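Local structure of glycosyl hydrolase family 88 (Pedobacter heparinus, 3WIW) at residues E97-T102 / D134-K139; V171-L176 / V203-N208. The protein is an unsaturated glucuronyl hydrolase of glycosyl hydrolase family 88, specific for heparin, that probably splits off the unsaturated uronic acid at the end of its oligosaccharides. All coordinates share one frame; numbering follows the deposited sequence.

Contact 1: residues E97-T102 / D134-K139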
loop_
_atom_site.group_PDB
_atom_site.type_symbol
_atom_site.label_atom_id
_atom_site.label_comp_id
_atom_site.label_asym_id
_atom_site.label_seq_id
_atom_site.Cartn_x
_atom_site.Cartn_y
_atom_site.Cartn_z
ATOM N N GLU A 97 2.287 11.410 18.777
ATOM C CA GLU A 97 0.981 11.070 18.234
ATOM C C GLU A 97 1.014 9.695 17.579
ATOM O O GLU A 97 0.079 8.907 17.726
ATOM C CB GLU A 97 0.516 12.133 17.234
ATOM C CG GLU A 97 0.282 13.519 17.847
ATOM C CD GLU A 97 -1.040 13.641 18.586
ATOM O OE1 GLU A 97 -1.631 12.606 18.972
ATOM O OE2 GLU A 97 -1.489 14.789 18.780
ATOM N N ALA A 98 2.087 9.392 16.853
ATOM C CA ALA A 98 2.183 8.079 16.221
ATOM C C ALA A 98 2.132 6.965 17.264
ATOM O O ALA A 98 1.456 5.976 17.052
ATOM C CB ALA A 98 3.432 7.963 15.363
ATOM N N LYS A 99 2.785 7.156 18.404
ATOM C CA LYS A 99 2.744 6.173 19.490
ATOM C C LYS A 99 1.289 5.974 19.979
ATOM O O LYS A 99 0.811 4.841 20.078
ATOM C CB LYS A 99 3.643 6.632 20.626
ATOM C CG LYS A 99 3.593 5.741 21.844
ATOM C CD LYS A 99 4.558 6.206 22.919
ATOM C CE LYS A 99 4.516 5.243 24.075
ATOM N NZ LYS A 99 5.386 5.662 25.201
ATOM N N ARG A 100 0.597 7.076 20.273
ATOM C CA ARG A 100 -0.787 7.021 20.767
ATOM C C ARG A 100 -1.710 6.275 19.794
ATOM O O ARG A 100 -2.488 5.393 20.186
ATOM C CB ARG A 100 -1.365 8.444 20.914
ATOM C CG ARG A 100 -1.070 9.190 22.178
ATOM C CD ARG A 100 -2.257 10.121 22.496
ATOM N NE ARG A 100 -2.630 11.014 21.399
ATOM C CZ ARG A 100 -3.870 11.433 21.163
ATOM N NH1 ARG A 100 -4.112 12.256 20.156
ATOM N NH2 ARG A 100 -4.875 11.030 21.926
ATOM N N PHE A 101 -1.641 6.648 18.521
ATOM C CA PHE A 101 -2.517 6.038 17.515
ATOM C C PHE A 101 -2.111 4.588 17.188
ATOM O O PHE A 101 -2.946 3.784 16.783
ATOM C CB PHE A 101 -2.599 6.933 16.266
ATOM C CG PHE A 101 -3.513 8.123 16.442
ATOM C CD1 PHE A 101 -3.052 9.304 17.009
ATOM C CD2 PHE A 101 -4.848 8.044 16.066
ATOM C CE1 PHE A 101 -3.915 10.395 17.191
ATOM C CE2 PHE A 101 -5.711 9.136 16.227
ATOM C CZ PHE A 101 -5.242 10.304 16.791
ATOM N N THR A 102 -0.834 4.257 17.359
ATOM C CA THR A 102 -0.381 2.876 17.182
ATOM C C THR A 102 -0.885 1.958 18.298
ATOM O O THR A 102 -1.475 0.907 18.041
ATOM C CB THR A 102 1.162 2.797 17.058
ATOM O OG1 THR A 102 1.561 3.505 15.883
ATOM C CG2 THR A 102 1.636 1.365 16.919
ATOM N N ASP A 134 11.522 0.375 20.375
ATOM C CA ASP A 134 10.894 0.179 21.686
ATOM C C ASP A 134 10.185 -1.171 21.756
ATOM O O ASP A 134 9.315 -1.484 20.918
ATOM C CB ASP A 134 9.909 1.319 21.971
ATOM C CG ASP A 134 9.487 1.375 23.438
ATOM O OD1 ASP A 134 9.378 0.309 24.072
ATOM O OD2 ASP A 134 9.253 2.490 23.948
ATOM N N LYS A 135 10.535 -1.955 22.772
ATOM C CA LYS A 135 10.019 -3.305 22.908
ATOM C C LYS A 135 8.505 -3.374 23.136
ATOM O O LYS A 135 7.902 -4.425 22.922
ATOM C CB LYS A 135 10.793 -4.055 23.998
ATOM C CG LYS A 135 12.267 -4.295 23.636
ATOM C CD LYS A 135 12.419 -5.131 22.351
ATOM C CE LYS A 135 13.886 -5.518 22.106
ATOM N NZ LYS A 135 14.686 -4.350 21.621
ATOM N N ILE A 136 7.874 -2.265 23.521
ATOM C CA ILE A 136 6.420 -2.290 23.658
ATOM C C ILE A 136 5.737 -2.712 22.349
ATOM O O ILE A 136 4.635 -3.265 22.368
ATOM C CB ILE A 136 5.832 -0.955 24.167
ATOM C CG1 ILE A 136 6.071 0.176 23.164
ATOM C CG2 ILE A 136 6.393 -0.612 25.545
ATOM C CD1 ILE A 136 5.544 1.517 23.646
ATOM N N TYR A 137 6.391 -2.480 21.211
ATOM C CA TYR A 137 5.781 -2.812 19.927
ATOM C C TYR A 137 6.002 -4.257 19.487
ATOM O O TYR A 137 5.371 -4.716 18.533
ATOM C CB TYR A 137 6.299 -1.864 18.847
ATOM C CG TYR A 137 6.004 -0.398 19.141
ATOM C CD1 TYR A 137 4.683 0.076 19.183
ATOM C CD2 TYR A 137 7.044 0.523 19.375
ATOM C CE1 TYR A 137 4.405 1.417 19.484
ATOM C CE2 TYR A 137 6.774 1.868 19.667
ATOM C CZ TYR A 137 5.451 2.309 19.706
ATOM O OH TYR A 137 5.156 3.624 19.967
ATOM N N LEU A 138 6.876 -4.991 20.169
ATOM C CA LEU A 138 7.382 -6.231 19.609
ATOM C C LEU A 138 6.442 -7.432 19.765
ATOM O O LEU A 138 6.215 -8.169 18.797
ATOM C CB LEU A 138 8.771 -6.534 20.167
ATOM C CG LEU A 138 9.522 -7.640 19.420
ATOM C CD1 LEU A 138 9.739 -7.257 17.965
ATOM C CD2 LEU A 138 10.842 -7.917 20.100
ATOM N N LYS A 139 5.905 -7.661 20.961
ATOM C CA LYS A 139 5.039 -8.822 21.130
ATOM C C LYS A 139 3.781 -8.794 20.227
ATOM O O LYS A 139 3.426 -9.821 19.652
ATOM C CB LYS A 139 4.680 -9.073 22.605
ATOM C CG LYS A 139 4.018 -10.434 22.852
ATOM C CD LYS A 139 4.954 -11.578 22.460
ATOM C CE LYS A 139 4.390 -12.949 22.789
ATOM N NZ LYS A 139 5.422 -14.005 22.590
#
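The ring of Tyr137 meets helix 92-103 through Thr102 and Lys99. Thr102 CG2 comes in obliquely and lies 3.8 Å from Tyr137 CE1. One face of the ring may be capped from its own segment: in one of two modelled conformers, so with some doubt, Ile136 CG1 sits 3.8 Å above the centre of the Tyr137 ring. A second flat group, the guanidinium of Arg100, takes Glu97 at its edge, in plane. Arg100 NE and NH1 both go to Glu97 OE1, the NH1 bond being 2.8 Å long, so the pair forms a side-on salt bridge along the helix.

The tyrosine reaches across with its far end: Tyr137 OH lies 3.2 Å from Lys99 CG, against the base of the lysine chain. Lys99 CG, anti to the backbone N (chi1 176°), is carried to that hydroxyl oxygen, and the extended chain crosses the tyrosine at about a right angle. No hydrogen bond crosses this contact.

Thr102 also has work within its own helix. Its OG1 donates a 2.7 Å hydrogen bond to Ala98 O, and the backbone N of Thr102 donates to the same oxygen from the opposite face of the carbonyl plane; Trp83 NE1 bonds to the hydroxyl. Reducing Thr102 to an alanine would probably open a gap beside the Tyr137 ring and leave the indole N-H of Trp83 without its mate.

In segment 134-139, Asp134 OD1 accepts from Ile136 N at 3.0 Å, an Asx turn in the link between helix 117-132 and helix 138-150, the donor lying above the carboxylate plane. Helix 77-89 backs the contact, with Trp83 against Tyr137 and Pro79 against Thr102, while helix 117-132 adds Tyr125 against Thr102 and Ala128 against Tyr137.

Contact 2: residues V171-L176 / V203-N208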
loop_
_atom_site.group_PDB
_atom_site.type_symbol
_atom_site.label_atom_id
_atom_site.label_comp_id
_atom_site.label_asym_id
_atom_site.label_seq_id
_atom_site.Cartn_x
_atom_site.Cartn_y
_atom_site.Cartn_z
ATOM N N VAL A 171 -7.463 -15.670 -3.272
ATOM C CA VAL A 171 -6.217 -14.921 -3.056
ATOM C C VAL A 171 -6.279 -13.669 -3.919
ATOM O O VAL A 171 -6.493 -13.747 -5.138
ATOM C CB VAL A 171 -4.985 -15.771 -3.457
ATOM C CG1 VAL A 171 -3.685 -14.971 -3.239
ATOM C CG2 VAL A 171 -4.950 -17.055 -2.643
ATOM N N ILE A 172 -6.143 -12.507 -3.300
ATOM C CA ILE A 172 -6.202 -11.258 -4.049
ATOM C C ILE A 172 -4.806 -10.688 -4.282
ATOM O O ILE A 172 -3.882 -10.978 -3.521
ATOM C CB ILE A 172 -7.142 -10.218 -3.377
ATOM C CG1 ILE A 172 -6.598 -9.654 -2.044
ATOM C CG2 ILE A 172 -8.516 -10.841 -3.176
ATOM C CD1 ILE A 172 -7.595 -8.694 -1.352
ATOM N N ILE A 173 -4.653 -9.888 -5.331
ATOM C CA ILE A 173 -3.362 -9.311 -5.664
ATOM C C ILE A 173 -2.825 -8.462 -4.485
ATOM O O ILE A 173 -1.596 -8.411 -4.247
ATOM C CB ILE A 173 -3.451 -8.508 -6.996
ATOM C CG1 ILE A 173 -2.061 -8.195 -7.538
ATOM C CG2 ILE A 173 -4.250 -7.195 -6.823
ATOM C CD1 ILE A 173 -1.314 -9.413 -8.117
ATOM N N ASP A 174 -3.734 -7.802 -3.755
ATOM C CA ASP A 174 -3.357 -6.945 -2.619
ATOM C C ASP A 174 -2.556 -7.734 -1.563
ATOM O O ASP A 174 -1.787 -7.148 -0.794
ATOM C CB ASP A 174 -4.579 -6.333 -1.916
ATOM C CG ASP A 174 -5.746 -5.970 -2.850
ATOM O OD1 ASP A 174 -6.106 -6.736 -3.775
ATOM O OD2 ASP A 174 -6.378 -4.934 -2.565
ATOM N N ASN A 175 -2.758 -9.051 -1.508
ATOM C CA ASN A 175 -2.107 -9.922 -0.522
ATOM C C ASN A 175 -0.574 -9.860 -0.684
ATOM O O ASN A 175 0.146 -10.115 0.290
ATOM C CB ASN A 175 -2.664 -11.350 -0.673
ATOM C CG ASN A 175 -2.551 -12.241 0.584
ATOM O OD1 ASN A 175 -3.479 -13.034 0.842
ATOM N ND2 ASN A 175 -1.446 -12.152 1.334
ATOM N N LEU A 176 -0.065 -9.514 -1.874
ATOM C CA LEU A 176 1.391 -9.318 -2.011
ATOM C C LEU A 176 1.927 -8.320 -0.984
ATOM O O LEU A 176 3.053 -8.461 -0.492
ATOM C CB LEU A 176 1.786 -8.872 -3.423
ATOM C CG LEU A 176 1.609 -9.939 -4.508
ATOM C CD1 LEU A 176 1.617 -9.238 -5.865
ATOM C CD2 LEU A 176 2.706 -11.006 -4.429
ATOM N N VAL A 203 5.868 -16.381 -5.377
ATOM C CA VAL A 203 6.110 -17.226 -6.550
ATOM C C VAL A 203 4.800 -17.753 -7.150
ATOM O O VAL A 203 4.571 -17.650 -8.365
ATOM C CB VAL A 203 7.089 -18.380 -6.218
ATOM C CG1 VAL A 203 7.202 -19.329 -7.398
ATOM C CG2 VAL A 203 8.468 -17.813 -5.862
ATOM N N THR A 204 3.913 -18.275 -6.303
ATOM C CA THR A 204 2.624 -18.781 -6.764
ATOM C C THR A 204 1.827 -17.656 -7.472
ATOM O O THR A 204 1.246 -17.856 -8.540
ATOM C CB THR A 204 1.839 -19.288 -5.553
ATOM O OG1 THR A 204 2.605 -20.312 -4.899
ATOM C CG2 THR A 204 0.462 -19.829 -5.951
ATOM N N THR A 205 1.815 -16.468 -6.883
ATOM C CA THR A 205 1.084 -15.336 -7.414
ATOM C C THR A 205 1.701 -14.881 -8.724
ATOM O O THR A 205 0.990 -14.444 -9.641
ATOM C CB THR A 205 1.063 -14.221 -6.359
ATOM O OG1 THR A 205 0.316 -14.696 -5.224
ATOM C CG2 THR A 205 0.406 -12.961 -6.912
ATOM N N MET A 206 3.016 -15.010 -8.829
ATOM C CA MET A 206 3.714 -14.567 -10.018
ATOM C C MET A 206 3.261 -15.384 -11.228
ATOM O O MET A 206 3.105 -14.852 -12.339
ATOM C CB MET A 206 5.220 -14.667 -9.774
ATOM C CG MET A 206 6.073 -13.974 -10.792
ATOM S SD MET A 206 7.803 -13.788 -10.342
ATOM C CE MET A 206 8.481 -14.142 -11.931
ATOM N N LYS A 207 3.038 -16.678 -11.002
ATOM C CA LYS A 207 2.503 -17.556 -12.027
ATOM C C LYS A 207 1.013 -17.267 -12.324
ATOM O O LYS A 207 0.629 -17.003 -13.464
ATOM C CB LYS A 207 2.679 -19.009 -11.607
ATOM C CG LYS A 207 2.129 -19.983 -12.610
ATOM C CD LYS A 207 2.290 -21.415 -12.132
ATOM C CE LYS A 207 1.730 -22.384 -13.161
ATOM N NZ LYS A 207 1.732 -23.783 -12.662
ATOM N N ASN A 208 0.176 -17.271 -11.296
ATOM C CA ASN A 208 -1.260 -17.378 -11.520
ATOM C C ASN A 208 -2.014 -16.060 -11.633
ATOM O O ASN A 208 -3.058 -16.004 -12.281
ATOM C CB ASN A 208 -1.890 -18.262 -10.440
ATOM C CG ASN A 208 -1.318 -19.652 -10.445
ATOM O OD1 ASN A 208 -1.211 -20.279 -11.511
ATOM N ND2 ASN A 208 -0.938 -20.145 -9.272
HETATM O O HOH W 1 -1.370 -12.226 -3.920
#
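Where strand 170-172 ends and the chain swings into helix 175-188, in the turn that holds the predicted proton donor Asp174, Ile173 and Leu176 close on Thr205 of helix 192-208. A type I beta turn from Ile172 to Asn175 makes the bend. Leu176 and Thr205 meet tip to tip, Leu176 CD2 being 3.9 Å from Thr205 CG2. Ile173 crosses Thr205 at about a right angle, with Ile173 CD1 4.1 Å from Thr205 CG2.

Thr205 OG1 stands beside the backbone N and anti to the carbonyl carbon (chi1 -65°), which puts CG2 anti to the backbone N, against both aliphatic ends, and leaves OG1 for polar partners. Two successive helices of the alpha6/alpha6-barrel are thus joined near the predicted active site: the side chain of Ile173 is about 4 Å from that of Trp250, predicted to bind substrate, and Asp174 OD1 bonds to His218.

A bridging water supplies the polar link. It donates to Ile172 O at 2.8 Å and, over a longer 3.3 Å, to Thr205 OG1, whose hydroxyl is also hydrogen-bonded to His201 O one turn back along the helix. Tyr255 of helix 245-262 packs on both Leu176 and Thr205.

The two contacts follow one another along the chain: contact 1 closes before contact 2 opens, and no segment is shared. Their centres lie about 30 Å apart and their nearest atoms about 19 Å, so they do not touch. Both join parts of the alpha6/alpha6-barrel. Contact 1 sets helix 92-103 against the 3-10 turn 135-137 that leads into helix 138-150, partly at the surface. Contact 2 is wholly buried; it sets the end of strand 170-172, the turn after it and the start of helix 175-188 against helix 192-208. One is therefore packing remote from the predicted catalytic residues, while the other includes one of them, Asp174.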